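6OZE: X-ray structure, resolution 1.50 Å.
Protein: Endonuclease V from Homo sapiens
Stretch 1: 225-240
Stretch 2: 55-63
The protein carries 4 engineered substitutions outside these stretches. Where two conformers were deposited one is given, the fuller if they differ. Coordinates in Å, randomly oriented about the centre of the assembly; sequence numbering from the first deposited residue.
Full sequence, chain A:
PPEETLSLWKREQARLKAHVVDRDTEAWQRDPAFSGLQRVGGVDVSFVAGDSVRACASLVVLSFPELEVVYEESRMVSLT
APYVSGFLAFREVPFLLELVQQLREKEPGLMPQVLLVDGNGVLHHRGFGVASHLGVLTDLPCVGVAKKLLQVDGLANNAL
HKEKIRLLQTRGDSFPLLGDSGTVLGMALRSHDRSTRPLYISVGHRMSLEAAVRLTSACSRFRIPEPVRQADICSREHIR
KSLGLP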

ATOM      1  N   PRO A 225       4.526  -9.343   0.081  1.00 19.53           N
ATOM      2  CA  PRO A 225       3.327  -9.941  -0.523  1.00 20.40           C
ATOM      3  C   PRO A 225       3.389  -9.892  -2.040  1.00 22.00           C
ATOM      4  O   PRO A 225       3.858  -8.920  -2.626  1.00 21.70           O
ATOM      5  CB  PRO A 225       2.182  -9.078   0.014  1.00 24.59           C
ATOM      6  CG  PRO A 225       2.733  -8.436   1.253  1.00 28.71           C
ATOM      7  CD  PRO A 225       4.203  -8.271   1.037  1.00 26.15           C
ATOM      8  N   GLU A 226       2.923 -10.972  -2.667  0.50 21.87           N
ATOM      9  CA  GLU A 226       3.080 -11.156  -4.112  0.50 22.52           C
ATOM     10  C   GLU A 226       2.614  -9.979  -4.955  0.50 20.99           C
ATOM     11  O   GLU A 226       3.357  -9.582  -5.866  0.50 21.02           O
ATOM     12  CB  GLU A 226       2.432 -12.477  -4.547  0.50 23.14           C
ATOM     13  CG  GLU A 226       3.372 -13.675  -4.473  0.50 32.18           C
ATOM     14  CD  GLU A 226       4.681 -13.425  -5.220  0.50 35.46           C
ATOM     15  OE1 GLU A 226       5.637 -12.927  -4.592  0.50 32.66           O
ATOM     16  OE2 GLU A 226       4.753 -13.712  -6.440  0.50 35.47           O
ATOM     17  N   PRO A 227       1.439  -9.381  -4.727  1.00 17.90           N
ATOM     18  CA  PRO A 227       1.034  -8.252  -5.601  1.00 18.14           C
ATOM     19  C   PRO A 227       1.982  -7.072  -5.499  1.00 19.19           C
ATOM     20  O   PRO A 227       2.291  -6.438  -6.526  1.00 20.82           O
ATOM     21  CB  PRO A 227      -0.390  -7.924  -5.124  1.00 22.45           C
ATOM     22  CG  PRO A 227      -0.888  -9.250  -4.480  1.00 23.85           C
ATOM     23  CD  PRO A 227       0.358  -9.753  -3.783  1.00 22.29           C
ATOM     24  N   VAL A 228       2.474  -6.769  -4.303  1.00 19.26           N
ATOM     25  CA  VAL A 228       3.446  -5.692  -4.100  0.80 18.71           C
ATOM     26  C   VAL A 228       4.788  -6.061  -4.721  1.00 20.86           C
ATOM     27  O   VAL A 228       5.445  -5.248  -5.397  1.00 20.30           O
ATOM     28  CB  VAL A 228       3.586  -5.440  -2.585  0.80 25.28           C
ATOM     29  CG1 VAL A 228       4.676  -4.427  -2.289  0.80 29.08           C
ATOM     30  CG2 VAL A 228       2.251  -5.013  -1.981  0.80 27.59           C
ATOM     31  N   ARG A 229       5.209  -7.306  -4.511  1.00 21.00           N
ATOM     32  CA  ARG A 229       6.501  -7.761  -5.020  0.73 19.84           C
ATOM     33  C   ARG A 229       6.527  -7.742  -6.540  1.00 22.74           C
ATOM     34  O   ARG A 229       7.517  -7.314  -7.142  1.00 21.79           O
ATOM     35  CB  ARG A 229       6.776  -9.179  -4.505  0.73 21.44           C
ATOM     36  CG  ARG A 229       8.240  -9.603  -4.577  0.73 27.00           C
ATOM     37  CD  ARG A 229       8.468 -11.003  -4.049  0.73 30.79           C
ATOM     38  NE  ARG A 229       7.934 -12.042  -4.925  0.73 33.96           N
ATOM     39  CZ  ARG A 229       8.609 -12.609  -5.922  0.73 36.17           C
ATOM     40  NH1 ARG A 229       8.034 -13.553  -6.652  0.73 40.77           N
ATOM     41  NH2 ARG A 229       9.855 -12.231  -6.200  0.73 35.89           N
ATOM     42  N   GLN A 230       5.442  -8.197  -7.177  1.00 19.85           N
ATOM     43  CA  GLN A 230       5.403  -8.196  -8.641  1.00 17.87           C
ATOM     44  C   GLN A 230       5.357  -6.779  -9.191  1.00 19.38           C
ATOM     45  O   GLN A 230       5.949  -6.512 -10.240  1.00 19.53           O
ATOM     46  CB  GLN A 230       4.237  -9.048  -9.148  1.00 19.38           C
ATOM     47  CG  GLN A 230       4.401 -10.547  -8.859  1.00 22.78           C
ATOM     48  CD  GLN A 230       5.553 -11.172  -9.607  1.00 29.21           C
ATOM     49  OE1 GLN A 230       5.920 -10.721 -10.696  1.00 29.80           O
ATOM     50  NE2 GLN A 230       6.135 -12.213  -9.033  1.00 34.89           N
ATOM     51  N   ALA A 231       4.681  -5.853  -8.504  1.00 18.32           N
ATOM     52  CA  ALA A 231       4.673  -4.477  -9.000  1.00 18.92           C
ATOM     53  C   ALA A 231       6.058  -3.857  -8.872  1.00 19.60           C
ATOM     54  O   ALA A 231       6.488  -3.112  -9.765  1.00 20.33           O
ATOM     55  CB  ALA A 231       3.605  -3.654  -8.276  1.00 18.73           C
ATOM     56  N   ASP A 232       6.780  -4.184  -7.795  1.00 20.25           N
ATOM     57  CA  ASP A 232       8.142  -3.685  -7.637  0.70 19.73           C
ATOM     58  C   ASP A 232       9.044  -4.219  -8.745  1.00 22.92           C
ATOM     59  O   ASP A 232       9.831  -3.460  -9.330  1.00 23.44           O
ATOM     60  CB  ASP A 232       8.690  -4.074  -6.265  0.70 24.37           C
ATOM     61  CG  ASP A 232      10.073  -3.506  -6.016  0.70 38.09           C
ATOM     62  OD1 ASP A 232      10.189  -2.277  -5.814  0.70 47.46           O
ATOM     63  OD2 ASP A 232      11.047  -4.286  -6.034  0.70 48.61           O
ATOM     64  N   ILE A 233       8.954  -5.516  -9.035  1.00 21.96           N
ATOM     65  CA  ILE A 233       9.745  -6.120 -10.103  1.00 22.37           C
ATOM     66  C   ILE A 233       9.406  -5.480 -11.437  1.00 21.84           C
ATOM     67  O   ILE A 233      10.301  -5.146 -12.220  1.00 24.31           O
ATOM     68  CB  ILE A 233       9.531  -7.644 -10.130  1.00 25.81           C
ATOM     69  CG1 ILE A 233      10.140  -8.285  -8.875  1.00 25.86           C
ATOM     70  CG2 ILE A 233      10.138  -8.261 -11.397  1.00 30.60           C
ATOM     71  CD1 ILE A 233       9.721  -9.720  -8.641  1.00 30.16           C
ATOM     72  N   CYS A 234       8.111  -5.296 -11.723  1.00 19.55           N
ATOM     73  CA  CYS A 234       7.729  -4.661 -12.989  1.00 20.89           C
ATOM     74  C   CYS A 234       8.354  -3.273 -13.132  1.00 21.95           C
ATOM     75  O   CYS A 234       8.835  -2.904 -14.216  1.00 21.89           O
ATOM     76  CB  CYS A 234       6.207  -4.558 -13.074  1.00 24.02           C
ATOM     77  SG  CYS A 234       5.411  -6.091 -13.560  1.00 31.72           S
ATOM     78  N   SER A 235       8.338  -2.477 -12.062  1.00 21.32           N
ATOM     79  CA  SER A 235       8.901  -1.131 -12.163  1.00 19.33           C
ATOM     80  C   SER A 235      10.403  -1.183 -12.404  1.00 22.53           C
ATOM     81  O   SER A 235      10.935  -0.420 -13.225  1.00 23.19           O
ATOM     82  CB  SER A 235       8.622  -0.318 -10.905  1.00 21.28           C
ATOM     83  OG  SER A 235       7.267   0.023 -10.809  1.00 22.95           O
ATOM     84  N   ARG A 236      11.107  -2.054 -11.682  1.00 23.20           N
ATOM     85  CA  ARG A 236      12.553  -2.155 -11.862  1.00 22.84           C
ATOM     86  C   ARG A 236      12.892  -2.600 -13.274  1.00 25.41           C
ATOM     87  O   ARG A 236      13.774  -2.016 -13.925  1.00 23.94           O
ATOM     88  CB  ARG A 236      13.152  -3.110 -10.829  1.00 28.36           C
ATOM     89  CG  ARG A 236      13.340  -2.459  -9.467  1.00 45.01           C
ATOM     90  CD  ARG A 236      14.001  -3.407  -8.485  1.00 62.81           C
ATOM     91  NE  ARG A 236      13.191  -4.600  -8.271  1.00 69.80           N
ATOM     92  CZ  ARG A 236      13.453  -5.528  -7.359  1.00 74.84           C
ATOM     93  NH1 ARG A 236      14.508  -5.404  -6.564  1.00 79.64           N
ATOM     94  NH2 ARG A 236      12.654  -6.578  -7.238  1.00 75.21           N
ATOM     95  N   GLU A 237      12.163  -3.588 -13.794  1.00 22.85           N
ATOM     96  CA  GLU A 237      12.419  -4.048 -15.154  1.00 22.20           C
ATOM     97  C   GLU A 237      12.126  -2.953 -16.171  1.00 22.09           C
ATOM     98  O   GLU A 237      12.865  -2.791 -17.149  1.00 24.82           O
ATOM     99  CB  GLU A 237      11.566  -5.272 -15.479  1.00 26.48           C
ATOM    100  CG  GLU A 237      11.957  -6.530 -14.723  1.00 39.51           C
ATOM    101  CD  GLU A 237      11.049  -7.701 -15.048  1.00 60.11           C
ATOM    102  OE1 GLU A 237       9.997  -7.479 -15.687  1.00 65.30           O
ATOM    103  OE2 GLU A 237      11.388  -8.840 -14.665  1.00 67.76           O
ATOM    104  N   HIS A 238      11.030  -2.213 -15.974  1.00 21.47           N
ATOM    105  CA  HIS A 238      10.679  -1.170 -16.935  1.00 22.55           C
ATOM    106  C   HIS A 238      11.715  -0.056 -16.943  1.00 22.57           C
ATOM    107  O   HIS A 238      12.043   0.484 -17.999  1.00 24.14           O
ATOM    108  CB  HIS A 238       9.301  -0.602 -16.608  1.00 21.74           C
ATOM    109  CG  HIS A 238       8.692   0.173 -17.721  1.00 23.52           C
ATOM    110  ND1 HIS A 238       8.285  -0.413 -18.902  1.00 31.10           N
ATOM    111  CD2 HIS A 238       8.438   1.496 -17.848  1.00 25.48           C
ATOM    112  CE1 HIS A 238       7.797   0.517 -19.704  1.00 35.71           C
ATOM    113  NE2 HIS A 238       7.876   1.684 -19.087  1.00 30.83           N
ATOM    114  N   ILE A 239      12.240   0.302 -15.773  1.00 23.58           N
ATOM    115  CA  ILE A 239      13.299   1.312 -15.723  1.00 21.89           C
ATOM    116  C   ILE A 239      14.539   0.818 -16.460  1.00 23.40           C
ATOM    117  O   ILE A 239      15.152   1.547 -17.253  1.00 24.29           O
ATOM    118  CB  ILE A 239      13.617   1.665 -14.257  1.00 24.94           C
ATOM    119  CG1 ILE A 239      12.454   2.454 -13.651  1.00 22.47           C
ATOM    120  CG2 ILE A 239      14.968   2.394 -14.151  1.00 25.84           C
ATOM    121  CD1 ILE A 239      12.527   2.561 -12.139  1.00 23.45           C
ATOM    122  N   ARG A 240      14.936  -0.431 -16.206  1.00 23.47           N
ATOM    123  CA  ARG A 240      16.130  -0.952 -16.861  0.65 25.78           C
ATOM    124  C   ARG A 240      15.958  -1.015 -18.374  1.00 25.47           C
ATOM    125  O   ARG A 240      16.894  -0.701 -19.122  1.00 29.46           O
ATOM    126  CB  ARG A 240      16.527  -2.301 -16.261  0.65 30.37           C
ATOM    127  CG  ARG A 240      17.403  -2.158 -15.010  0.65 37.19           C
ATOM    128  CD  ARG A 240      16.771  -2.751 -13.760  0.65 46.32           C
ATOM    129  NE  ARG A 240      17.526  -2.417 -12.553  0.65 57.26           N
ATOM    130  CZ  ARG A 240      17.271  -1.369 -11.772  0.65 56.55           C
ATOM    131  NH1 ARG A 240      16.274  -0.543 -12.062  0.65 40.06           N
ATOM    132  NH2 ARG A 240      18.014  -1.147 -10.696  0.65 60.38           N
TER
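Stretch 2 55-63: ACASLVVLS

How does the second stretch lie on the first? Residues 55-63 form an extended β-strand, and they pack against the helix that begins at Glu226, just after Pro225 at the N-cap, and runs through Arg240 and beyond. The two axes approach to 7.5 Å and their N-to-C directions differ by 139°, so the strand runs roughly, but not strictly, antiparallel to the helix. Walking up the helix therefore means walking down the strand: Pro227 lies nearest Leu62, Ala231 nearest Ser58 and Ser235 nearest Cys56, with CA-CA distances of 6.5, 5.6 and 5.5 Å. Because a strand alternates its side chains, Cys56, Ser58, Val60 and Leu62 point toward the helix, while Ala55, Ala57, Leu59 and Val61 point away.

What does the first turn of the helix rest on? Leu62 covers it. Its CD2 lies 3.7 Å from Glu226 CB and 4.1 Å from Pro227 CG, an apolar contact. The carboxylate of Glu226 is engaged within the helix instead, in a salt bridge whose very short hydrogen bond runs from Arg229 NE to Glu226 OE1 at 2.5 Å. Val60 follows, its CG2 coming within 3.2 Å of Pro227 O, so the strand meets helix backbone as well as side chains.

Where does the middle of the helix sit? Val60 fills the space beside Gln230, Ala231 and Cys234, three residues brought together by the helical turn. Gln230 starts toward the strand, with CB 4.2 Å from Val60 CG2, but its end leads away, and NE2 donates a hydrogen bond to Glu226 OE2 at 3.3 Å. Ala231 CB is 4.0 Å from Val60 CG2, and Ala231 O is 3.6 Å from Ser58 CB. Cys234 SG then touches Val60 CG1 at 3.8 Å.

What holds the later part of the helix? Here a polar contact joins the apolar packing: Ser235 OG and Ser58 OG are hydrogen-bonded at 2.6 Å, and both hydroxyls also have hydrogen-bond partners elsewhere in the structure. One turn on, His238 and Ile239 both contact Cys56. His238 CD2 lies 3.7 Å from Cys56 SG, which approaches the imidazole obliquely, 4.6 Å from the ring centroid. Ile239 sets out sideways, yet its end comes nearer, and CG1 packs 3.6 Å from Cys56 CB. Arg236, Glu237 and Arg240 make no contact with the strand and remain exposed.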

ATOM      1  N   ALA A  55      10.468   8.475 -12.495  1.00 23.06           N
ATOM      2  CA  ALA A  55      10.091   7.292 -11.749  1.00 22.24           C
ATOM      3  C   ALA A  55       9.320   6.369 -12.675  1.00 22.44           C
ATOM      4  O   ALA A  55       9.005   6.722 -13.820  1.00 23.57           O
ATOM      5  CB  ALA A  55       9.230   7.673 -10.537  1.00 24.70           C
ATOM      6  N   CYS A  56       9.032   5.169 -12.185  1.00 21.34           N
ATOM      7  CA  CYS A  56       8.138   4.251 -12.872  1.00 20.23           C
ATOM      8  C   CYS A  56       6.966   3.935 -11.958  1.00 20.56           C
ATOM      9  O   CYS A  56       7.155   3.691 -10.760  1.00 23.15           O
ATOM     10  CB  CYS A  56       8.862   2.961 -13.248  1.00 22.29           C
ATOM     11  SG  CYS A  56       7.861   1.841 -14.206  1.00 23.65           S
ATOM     12  N   ALA A  57       5.759   3.975 -12.514  1.00 20.82           N
ATOM     13  CA  ALA A  57       4.546   3.584 -11.805  1.00 21.69           C
ATOM     14  C   ALA A  57       4.048   2.283 -12.412  1.00 20.02           C
ATOM     15  O   ALA A  57       4.004   2.146 -13.643  1.00 20.40           O
ATOM     16  CB  ALA A  57       3.469   4.672 -11.929  1.00 21.79           C
ATOM     17  N   SER A  58       3.693   1.315 -11.554  1.00 19.45           N
ATOM     18  CA  SER A  58       3.259   0.011 -12.030  1.00 20.10           C
ATOM     19  C   SER A  58       1.982  -0.437 -11.333  1.00 18.20           C
ATOM     20  O   SER A  58       1.781  -0.176 -10.137  1.00 18.87           O
ATOM     21  CB  SER A  58       4.332  -1.059 -11.788  1.00 21.79           C
ATOM     22  OG  SER A  58       5.516  -0.745 -12.528  1.00 22.79           O
ATOM     23  N   LEU A  59       1.137  -1.122 -12.093  1.00 19.00           N
ATOM     24  CA  LEU A  59      -0.059  -1.782 -11.575  1.00 17.28           C
ATOM     25  C   LEU A  59      -0.051  -3.216 -12.054  1.00 19.09           C
ATOM     26  O   LEU A  59       0.119  -3.476 -13.250  1.00 21.19           O
ATOM     27  CB  LEU A  59      -1.315  -1.059 -12.082  1.00 20.27           C
ATOM     28  CG  LEU A  59      -2.645  -1.807 -11.930  1.00 20.68           C
ATOM     29  CD1 LEU A  59      -2.997  -1.943 -10.452  1.00 21.81           C
ATOM     30  CD2 LEU A  59      -3.744  -1.055 -12.666  1.00 22.40           C
ATOM     31  N   VAL A  60      -0.220  -4.153 -11.115  1.00 17.58           N
ATOM     32  CA  VAL A  60      -0.355  -5.562 -11.457  1.00 20.33           C
ATOM     33  C   VAL A  60      -1.652  -6.079 -10.854  1.00 20.55           C
ATOM     34  O   VAL A  60      -2.147  -5.552  -9.854  1.00 21.33           O
ATOM     35  CB  VAL A  60       0.837  -6.425 -10.991  1.00 20.66           C
ATOM     36  CG1 VAL A  60       2.138  -5.933 -11.635  1.00 24.03           C
ATOM     37  CG2 VAL A  60       0.936  -6.451  -9.446  1.00 21.28           C
ATOM     38  N   VAL A  61      -2.238  -7.072 -11.508  1.00 19.63           N
ATOM     39  CA  VAL A  61      -3.369  -7.798 -10.938  1.00 21.18           C
ATOM     40  C   VAL A  61      -3.008  -9.273 -10.918  1.00 20.53           C
ATOM     41  O   VAL A  61      -2.508  -9.808 -11.915  1.00 21.75           O
ATOM     42  CB  VAL A  61      -4.666  -7.571 -11.732  1.00 23.90           C
ATOM     43  CG1 VAL A  61      -5.835  -8.305 -11.059  1.00 26.41           C
ATOM     44  CG2 VAL A  61      -4.946  -6.063 -11.865  1.00 22.48           C
ATOM     45  N   LEU A  62      -3.244  -9.927  -9.780  1.00 19.90           N
ATOM     46  CA  LEU A  62      -2.974 -11.345  -9.619  1.00 21.52           C
ATOM     47  C   LEU A  62      -4.269 -12.091  -9.317  1.00 22.61           C
ATOM     48  O   LEU A  62      -5.181 -11.564  -8.672  1.00 21.29           O
ATOM     49  CB  LEU A  62      -1.993 -11.598  -8.455  1.00 22.16           C
ATOM     50  CG  LEU A  62      -0.503 -11.348  -8.686  1.00 24.71           C
ATOM     51  CD1 LEU A  62      -0.181  -9.904  -9.042  1.00 29.09           C
ATOM     52  CD2 LEU A  62       0.279 -11.781  -7.444  1.00 24.33           C
ATOM     53  N   SER A  63      -4.348 -13.320  -9.794  1.00 24.85           N
ATOM     54  CA  SER A  63      -5.443 -14.180  -9.389  1.00 22.48           C
ATOM     55  C   SER A  63      -5.304 -14.522  -7.911  1.00 23.99           C
ATOM     56  O   SER A  63      -4.213 -14.478  -7.342  1.00 24.63           O
ATOM     57  CB  SER A  63      -5.425 -15.449 -10.224  1.00 27.91           C
ATOM     58  OG  SER A  63      -4.193 -16.137 -10.086  1.00 31.42           O
TER